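Long-range contacts in microcompartments protein (Halothece sp. PCC 7418, PDB 5VGU), which probably forms hexameric tiles of the beta-carboxysome shell, as a CcmK4-type bacterial microcompartment protein: residues A[4-9]-A[44-49]; A[31-36]-A[92-97]. All blocks are in the same frame, centred on the assembly; numbering follows the deposited sequence.

Contact 1 (A[4-9]-A[44-49])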
ATOM      1  N   ASP A   4      -4.965 -11.892  28.945  1.00 20.33           N
ATOM      2  CA  ASP A   4      -6.326 -11.904  28.421  1.00 19.71           C
ATOM      3  C   ASP A   4      -6.351 -12.501  27.024  1.00 17.29           C
ATOM      4  O   ASP A   4      -5.413 -12.329  26.232  1.00 18.51           O
ATOM      5  CB  ASP A   4      -6.907 -10.479  28.346  1.00 20.10           C
ATOM      6  CG  ASP A   4      -7.319  -9.928  29.695  1.00 26.43           C
ATOM      7  OD1 ASP A   4      -7.182 -10.631  30.713  1.00 23.21           O
ATOM      8  OD2 ASP A   4      -7.778  -8.776  29.729  1.00 22.71           O
ATOM      9  N   ALA A   5      -7.467 -13.145  26.696  1.00 18.42           N
ATOM     10  CA  ALA A   5      -7.668 -13.677  25.358  1.00 16.70           C
ATOM     11  C   ALA A   5      -7.628 -12.564  24.325  1.00 18.63           C
ATOM     12  O   ALA A   5      -7.856 -11.383  24.626  1.00 16.71           O
ATOM     13  CB  ALA A   5      -8.997 -14.400  25.242  1.00 17.85           C
ATOM     14  N   VAL A   6      -7.342 -12.956  23.092  1.00 17.05           N
ATOM     15  CA  VAL A   6      -7.380 -12.032  21.967  1.00 16.60           C
ATOM     16  C   VAL A   6      -8.350 -12.578  20.921  1.00 18.17           C
ATOM     17  O   VAL A   6      -8.388 -13.781  20.640  1.00 20.21           O
ATOM     18  CB  VAL A   6      -5.958 -11.753  21.402  1.00 20.38           C
ATOM     19  CG1 VAL A   6      -5.226 -12.956  21.049  1.00 25.26           C
ATOM     20  CG2 VAL A   6      -6.022 -10.830  20.166  1.00 19.24           C
ATOM     21  N   GLY A   7      -9.164 -11.684  20.395  1.00 17.73           N
ATOM     22  CA  GLY A   7      -9.998 -11.978  19.240  1.00 18.00           C
ATOM     23  C   GLY A   7      -9.602 -11.077  18.085  1.00 16.85           C
ATOM     24  O   GLY A   7      -9.354  -9.882  18.278  1.00 17.57           O
ATOM     25  N   SER A   8      -9.589 -11.647  16.888  1.00 18.04           N
ATOM     26  CA  SER A   8      -9.270 -10.871  15.708  1.00 16.84           C
ATOM     27  C   SER A   8     -10.243 -11.240  14.607  1.00 17.63           C
ATOM     28  O   SER A   8     -10.490 -12.425  14.363  1.00 18.93           O
ATOM     29  CB  SER A   8      -7.815 -11.122  15.252  1.00 17.54           C
ATOM     30  OG  SER A   8      -7.513 -10.327  14.109  1.00 21.81           O
ATOM     31  N   LEU A   9     -10.752 -10.222  13.935  1.00 19.55           N
ATOM     32  CA  LEU A   9     -11.736 -10.373  12.877  1.00 17.53           C
ATOM     33  C   LEU A   9     -11.369  -9.428  11.744  1.00 17.56           C
ATOM     34  O   LEU A   9     -11.017  -8.270  11.985  1.00 18.16           O
ATOM     35  CB  LEU A   9     -13.142 -10.086  13.432  1.00 18.15           C
ATOM     36  CG  LEU A   9     -14.331 -10.142  12.481  1.00 22.22           C
ATOM     37  CD1 LEU A   9     -15.565 -10.549  13.254  1.00 24.14           C
ATOM     38  CD2 LEU A   9     -14.551  -8.796  11.809  1.00 18.04           C
ATOM     39  N   THR A  44      -8.691  -5.235   9.755  1.00 16.57           N
ATOM     40  CA  THR A  44      -8.617  -6.160  10.878  1.00 15.81           C
ATOM     41  C   THR A  44      -8.896  -5.403  12.166  1.00 16.20           C
ATOM     42  O   THR A  44      -8.339  -4.327  12.382  1.00 20.23           O
ATOM     43  CB  THR A  44      -7.221  -6.818  10.981  1.00 17.06           C
ATOM     44  OG1 THR A  44      -6.758  -7.225   9.691  1.00 18.91           O
ATOM     45  CG2 THR A  44      -7.227  -8.001  11.911  1.00 18.57           C
ATOM     46  N   ILE A  45      -9.706  -5.976  13.055  1.00 18.98           N
ATOM     47  CA  ILE A  45      -9.867  -5.405  14.385  1.00 15.73           C
ATOM     48  C   ILE A  45      -9.441  -6.448  15.412  1.00 16.48           C
ATOM     49  O   ILE A  45      -9.520  -7.653  15.165  1.00 16.44           O
ATOM     50  CB  ILE A  45     -11.299  -4.909  14.667  1.00 16.08           C
ATOM     51  CG1 ILE A  45     -12.350  -5.967  14.268  1.00 19.87           C
ATOM     52  CG2 ILE A  45     -11.534  -3.566  13.954  1.00 16.69           C
ATOM     53  CD1 ILE A  45     -13.757  -5.603  14.671  1.00 18.73           C
ATOM     54  N   ILE A  46      -9.006  -5.962  16.576  1.00 15.03           N
ATOM     55  CA  ILE A  46      -8.451  -6.791  17.643  1.00 17.10           C
ATOM     56  C   ILE A  46      -9.138  -6.407  18.947  1.00 16.15           C
ATOM     57  O   ILE A  46      -9.138  -5.234  19.343  1.00 15.44           O
ATOM     58  CB  ILE A  46      -6.926  -6.632  17.778  1.00 17.52           C
ATOM     59  CG1 ILE A  46      -6.223  -7.010  16.460  1.00 17.26           C
ATOM     60  CG2 ILE A  46      -6.401  -7.495  18.907  1.00 16.28           C
ATOM     61  CD1 ILE A  46      -5.985  -5.841  15.570  1.00 29.23           C
ATOM     62  N   ILE A  47      -9.669  -7.400  19.645  1.00 17.45           N
ATOM     63  CA  ILE A  47     -10.264  -7.180  20.952  1.00 13.72           C
ATOM     64  C   ILE A  47      -9.503  -8.024  21.966  1.00 15.33           C
ATOM     65  O   ILE A  47      -8.896  -9.037  21.622  1.00 15.08           O
ATOM     66  CB  ILE A  47     -11.775  -7.511  21.020  1.00 19.27           C
ATOM     67  CG1 ILE A  47     -12.037  -8.951  20.565  1.00 19.24           C
ATOM     68  CG2 ILE A  47     -12.578  -6.542  20.192  1.00 18.32           C
ATOM     69  CD1 ILE A  47     -13.450  -9.442  20.840  1.00 19.34           C
ATOM     70  N   ARG A  48      -9.552  -7.588  23.224  1.00 16.28           N
ATOM     71  CA  ARG A  48      -8.995  -8.326  24.348  1.00 17.48           C
ATOM     72  C   ARG A  48     -10.029  -8.428  25.455  1.00 18.64           C
ATOM     73  O   ARG A  48     -10.852  -7.525  25.651  1.00 16.10           O
ATOM     74  CB  ARG A  48      -7.752  -7.654  24.915  1.00 17.90           C
ATOM     75  CG  ARG A  48      -6.615  -7.457  23.894  1.00 17.59           C
ATOM     76  CD  ARG A  48      -6.007  -8.791  23.406  1.00 17.13           C
ATOM     77  NE  ARG A  48      -5.384  -9.535  24.488  1.00 18.21           N
ATOM     78  CZ  ARG A  48      -4.152  -9.360  24.948  1.00 17.53           C
ATOM     79  NH1 ARG A  48      -3.339  -8.451  24.428  1.00 19.36           N
ATOM     80  NH2 ARG A  48      -3.732 -10.098  25.968  1.00 17.70           N
ATOM     81  N   GLY A  49      -9.931  -9.518  26.201  1.00 18.18           N
ATOM     82  CA  GLY A  49     -10.767  -9.727  27.364  1.00 18.66           C
ATOM     83  C   GLY A  49     -10.672 -11.165  27.830  1.00 17.80           C
ATOM     84  O   GLY A  49      -9.890 -11.975  27.306  1.00 19.11           O
TER
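Strands 5-9 and 44-49 run antiparallel, 4.7 Å apart at their closest, with Gly7 and Ile47 as one of the hydrogen-bonded pairs. Gly7 N donates to Ile47 O at 2.9 Å, and Ile47 N returns the bond to Gly7 O, both nearly straight. Leu9 and Ile45 pair in the same way. The Ala5–Gly49 pair is lopsided: Gly49 N donates well to Ala5 O, but Ala5 N reaches Gly49 O only through a weak, bent bond of 118°. Arg48 reinforces this end. Its chain bends at chi2 and chi3 (-66° and -63°) and folds back over the neighbouring strand. CD then packs on Val6 CB at 3.6 Å, and the guanidinium meets two carbonyls in its own plane. NH2 donates to Asp4 O at 2.8 Å, and NE to Ala5 O at 3.1 Å. Two donors thus grip Ala5 O. NH1 forms a salt bridge with Glu87, which probably stabilises the buried charge. The Asp4 carboxylate turns to Tyr94 OH instead. On the face with Arg48, Val6 CG2 lies beside Ile46 CG2 at 3.6 Å, both anti to their own backbone N. Ser8 OG approaches Thr44 CG2 at 3.2 Å, and Phe14 of a neighbouring subunit packs on both residues. The other face carries Ala5, Leu9, Ile45 and Ile47 and is covered by helices 14-27 and 51-65. Ile47 CG1 lies over the backbone of Gly7. These are the two central strands of the four-stranded antiparallel sheet of the BMC domain, with order 2-3-1-4.

Contact 2 (A[31-36]-A[92-97])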
ATOM      1  N   THR A  31     -12.444  -5.141  25.287  1.00 19.44           N
ATOM      2  CA  THR A  31     -11.865  -3.875  24.867  1.00 20.27           C
ATOM      3  C   THR A  31     -11.369  -4.013  23.431  1.00 18.84           C
ATOM      4  O   THR A  31     -10.591  -4.926  23.118  1.00 17.75           O
ATOM      5  CB  THR A  31     -10.689  -3.471  25.766  1.00 22.37           C
ATOM      6  OG1 THR A  31     -11.101  -3.395  27.139  1.00 23.88           O
ATOM      7  CG2 THR A  31     -10.120  -2.144  25.330  1.00 22.76           C
ATOM      8  N   LEU A  32     -11.805  -3.100  22.574  1.00 17.97           N
ATOM      9  CA  LEU A  32     -11.233  -2.959  21.248  1.00 17.42           C
ATOM     10  C   LEU A  32      -9.917  -2.216  21.406  1.00 18.47           C
ATOM     11  O   LEU A  32      -9.905  -1.093  21.915  1.00 18.97           O
ATOM     12  CB  LEU A  32     -12.194  -2.194  20.336  1.00 16.42           C
ATOM     13  CG  LEU A  32     -11.688  -1.861  18.938  1.00 17.46           C
ATOM     14  CD1 LEU A  32     -11.556  -3.110  18.080  1.00 18.63           C
ATOM     15  CD2 LEU A  32     -12.672  -0.825  18.320  1.00 19.05           C
ATOM     16  N   VAL A  33      -8.806  -2.857  21.043  1.00 17.54           N
ATOM     17  CA  VAL A  33      -7.495  -2.260  21.279  1.00 17.08           C
ATOM     18  C   VAL A  33      -6.869  -1.641  20.028  1.00 18.85           C
ATOM     19  O   VAL A  33      -5.993  -0.767  20.155  1.00 18.76           O
ATOM     20  CB  VAL A  33      -6.528  -3.283  21.923  1.00 16.96           C
ATOM     21  CG1 VAL A  33      -7.116  -3.823  23.209  1.00 18.75           C
ATOM     22  CG2 VAL A  33      -6.168  -4.415  20.994  1.00 18.19           C
ATOM     23  N   GLY A  34      -7.289  -2.045  18.837  1.00 19.31           N
ATOM     24  CA  GLY A  34      -6.672  -1.508  17.632  1.00 19.89           C
ATOM     25  C   GLY A  34      -7.289  -2.093  16.381  1.00 18.98           C
ATOM     26  O   GLY A  34      -8.151  -2.981  16.430  1.00 17.00           O
ATOM     27  N   TYR A  35      -6.867  -1.535  15.245  1.00 18.73           N
ATOM     28  CA  TYR A  35      -7.256  -2.043  13.940  1.00 18.78           C
ATOM     29  C   TYR A  35      -6.067  -1.927  12.995  1.00 18.47           C
ATOM     30  O   TYR A  35      -5.119  -1.166  13.237  1.00 20.72           O
ATOM     31  CB  TYR A  35      -8.481  -1.299  13.363  1.00 17.20           C
ATOM     32  CG  TYR A  35      -8.191   0.010  12.632  1.00 16.05           C
ATOM     33  CD1 TYR A  35      -7.793   1.141  13.338  1.00 20.40           C
ATOM     34  CD2 TYR A  35      -8.347   0.120  11.247  1.00 22.96           C
ATOM     35  CE1 TYR A  35      -7.545   2.346  12.688  1.00 19.80           C
ATOM     36  CE2 TYR A  35      -8.099   1.325  10.584  1.00 20.52           C
ATOM     37  CZ  TYR A  35      -7.690   2.427  11.310  1.00 22.84           C
ATOM     38  OH  TYR A  35      -7.433   3.637  10.676  1.00 24.70           O
ATOM     39  N   ILE A  36      -6.138  -2.690  11.902  1.00 17.69           N
ATOM     40  CA  ILE A  36      -5.096  -2.745  10.880  1.00 19.13           C
ATOM     41  C   ILE A  36      -5.738  -2.526   9.518  1.00 17.66           C
ATOM     42  O   ILE A  36      -6.729  -3.177   9.190  1.00 18.45           O
ATOM     43  CB  ILE A  36      -4.351  -4.103  10.858  1.00 18.32           C
ATOM     44  CG1 ILE A  36      -3.919  -4.552  12.248  1.00 22.57           C
ATOM     45  CG2 ILE A  36      -3.150  -4.032   9.906  1.00 22.55           C
ATOM     46  CD1 ILE A  36      -3.322  -5.977  12.263  1.00 23.64           C
ATOM     47  N   ILE A  92      -1.544  -6.222  19.143  1.00 17.06           N
ATOM     48  CA  ILE A  92      -2.667  -6.786  19.886  1.00 16.37           C
ATOM     49  C   ILE A  92      -2.682  -6.396  21.355  1.00 18.55           C
ATOM     50  O   ILE A  92      -3.565  -6.854  22.086  1.00 17.25           O
ATOM     51  CB  ILE A  92      -2.713  -8.322  19.760  1.00 16.36           C
ATOM     52  CG1 ILE A  92      -1.472  -8.968  20.413  1.00 16.11           C
ATOM     53  CG2 ILE A  92      -2.867  -8.725  18.304  1.00 19.82           C
ATOM     54  CD1 ILE A  92      -1.631 -10.474  20.658  1.00 20.35           C
ATOM     55  N   ALA A  93      -1.727  -5.594  21.820  1.00 17.21           N
ATOM     56  CA  ALA A  93      -1.640  -5.248  23.229  1.00 20.10           C
ATOM     57  C   ALA A  93      -2.660  -4.175  23.604  1.00 19.53           C
ATOM     58  O   ALA A  93      -3.095  -3.381  22.773  1.00 17.31           O
ATOM     59  CB  ALA A  93      -0.227  -4.766  23.557  1.00 19.65           C
ATOM     60  N   TYR A  94      -3.048  -4.171  24.873  1.00 19.22           N
ATOM     61  CA  TYR A  94      -3.677  -3.002  25.449  1.00 20.11           C
ATOM     62  C   TYR A  94      -2.738  -1.805  25.312  1.00 21.26           C
ATOM     63  O   TYR A  94      -1.515  -1.959  25.201  1.00 22.92           O
ATOM     64  CB  TYR A  94      -4.011  -3.239  26.923  1.00 21.06           C
ATOM     65  CG  TYR A  94      -5.138  -4.196  27.208  1.00 20.14           C
ATOM     66  CD1 TYR A  94      -6.465  -3.808  27.062  1.00 19.53           C
ATOM     67  CD2 TYR A  94      -4.876  -5.487  27.687  1.00 21.34           C
ATOM     68  CE1 TYR A  94      -7.501  -4.670  27.349  1.00 21.05           C
ATOM     69  CE2 TYR A  94      -5.910  -6.356  27.976  1.00 21.33           C
ATOM     70  CZ  TYR A  94      -7.222  -5.939  27.814  1.00 21.80           C
ATOM     71  OH  TYR A  94      -8.267  -6.789  28.101  1.00 20.33           O
ATOM     72  N   ASN A  95      -3.324  -0.611  25.249  1.00 22.30           N
ATOM     73  CA  ASN A  95      -2.558   0.622  25.127  1.00 21.81           C
ATOM     74  C   ASN A  95      -3.227   1.722  25.945  1.00 20.67           C
ATOM     75  O   ASN A  95      -4.365   1.593  26.402  1.00 21.66           O
ATOM     76  CB  ASN A  95      -2.415   1.040  23.660  1.00 24.12           C
ATOM     77  CG  ASN A  95      -3.758   1.255  23.000  1.00 24.57           C
ATOM     78  OD1 ASN A  95      -4.490   2.156  23.382  1.00 23.90           O
ATOM     79  ND2 ASN A  95      -4.099   0.409  22.031  1.00 25.02           N
ATOM     80  N   GLU A  96      -2.503   2.830  26.131  1.00 25.18           N
ATOM     81  CA  GLU A  96      -3.013   3.870  27.023  1.00 27.77           C
ATOM     82  C   GLU A  96      -4.270   4.541  26.464  1.00 26.68           C
ATOM     83  O   GLU A  96      -5.106   5.016  27.245  1.00 28.25           O
ATOM     84  CB  GLU A  96      -1.898   4.884  27.294  1.00 29.85           C
ATOM     85  CG  GLU A  96      -1.487   5.728  26.079  1.00 29.90           C
ATOM     86  CD  GLU A  96      -0.144   6.442  26.269  1.00 34.73           C
ATOM     87  OE1 GLU A  96      -0.133   7.635  26.637  1.00 32.51           O
ATOM     88  OE2 GLU A  96       0.903   5.806  26.043  1.00 32.33           O
ATOM     89  N   ASN A  97      -4.457   4.518  25.144  1.00 28.37           N
ATOM     90  CA  ASN A  97      -5.654   5.110  24.537  1.00 26.57           C
ATOM     91  C   ASN A  97      -6.934   4.382  24.950  1.00 27.07           C
ATOM     92  O   ASN A  97      -8.014   4.984  24.948  1.00 26.25           O
ATOM     93  CB  ASN A  97      -5.471   5.100  23.018  1.00 27.86           C
ATOM     94  CG  ASN A  97      -6.529   5.886  22.282  1.00 42.91           C
ATOM     95  OD1 ASN A  97      -6.955   6.947  22.729  1.00 39.53           O
ATOM     96  ND2 ASN A  97      -6.948   5.372  21.125  1.00 47.00           N
TER
HETATM   97  O   HOH W   1     -11.065  -5.842  28.380  1.00 23.36           O
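The loop 92-97 crosses strand 31-36 near Val33, and the two segments bury 219 Å² between them. The close packing centres on Val33. Its CB sits 3.5 Å from Ala93 O, and CG2 lies against the carbonyl oxygens of Ile92 and Ala93. CG1, anti to the carbonyl carbon, turns to the Tyr94 ring and meets CD1 obliquely at 3.9 Å. Further along the ring, Thr31 CB comes to its edge, 3.8 Å from Tyr94 CE1. The hydroxyl, hydrogen-bonded to Asp4, pins the tip of the side chain, while the contacts at CD1 and CE1 limit the turn of the ring. A water bridges Thr31 and Tyr94 at this end: it lies 2.7 Å from Thr31 OG1 and donates to Tyr94 OH at 3.0 Å. Arg102 makes a cation-pi contact with the ring. The looser side lies at Asn95, which is partly exposed. One side-chain bond ties it to the strand: ND2 donates to Val33 O at 2.9 Å, on a lone pair and within the amide plane, though bent at 131°. Beyond it, Glu96 and Asn97 are exposed and do not touch 31-36, though Asn97 packs on Cys88 of a second neighbouring subunit. Asn85 OD1 of that subunit accepts a hydrogen bond from Leu32 N. The arrangement is a C-terminal loop, between helices 84-89 and 99-104, packed over an outer strand of the BMC sheet.

From the N terminus, strand 5-12 leads into helix 14-27 and then strand 30-39, the outermost strand on one side of the sheet. The chain turns back through strand 42-49, and contact 1 closes this first loop by pairing it with 5-12. Helix 51-65, strand 72-79 and helix 84-89 follow before the loop 92-97 returns to strand 31-36, closing the longer loop of contact 2. The segments alternate along the chain, so the two closures cross. They also meet in space, about 9 Å apart between centres. Together they join the sheet centre, its outer strand and the C-terminal region, and both touch the neighbouring subunit that contributes Phe14.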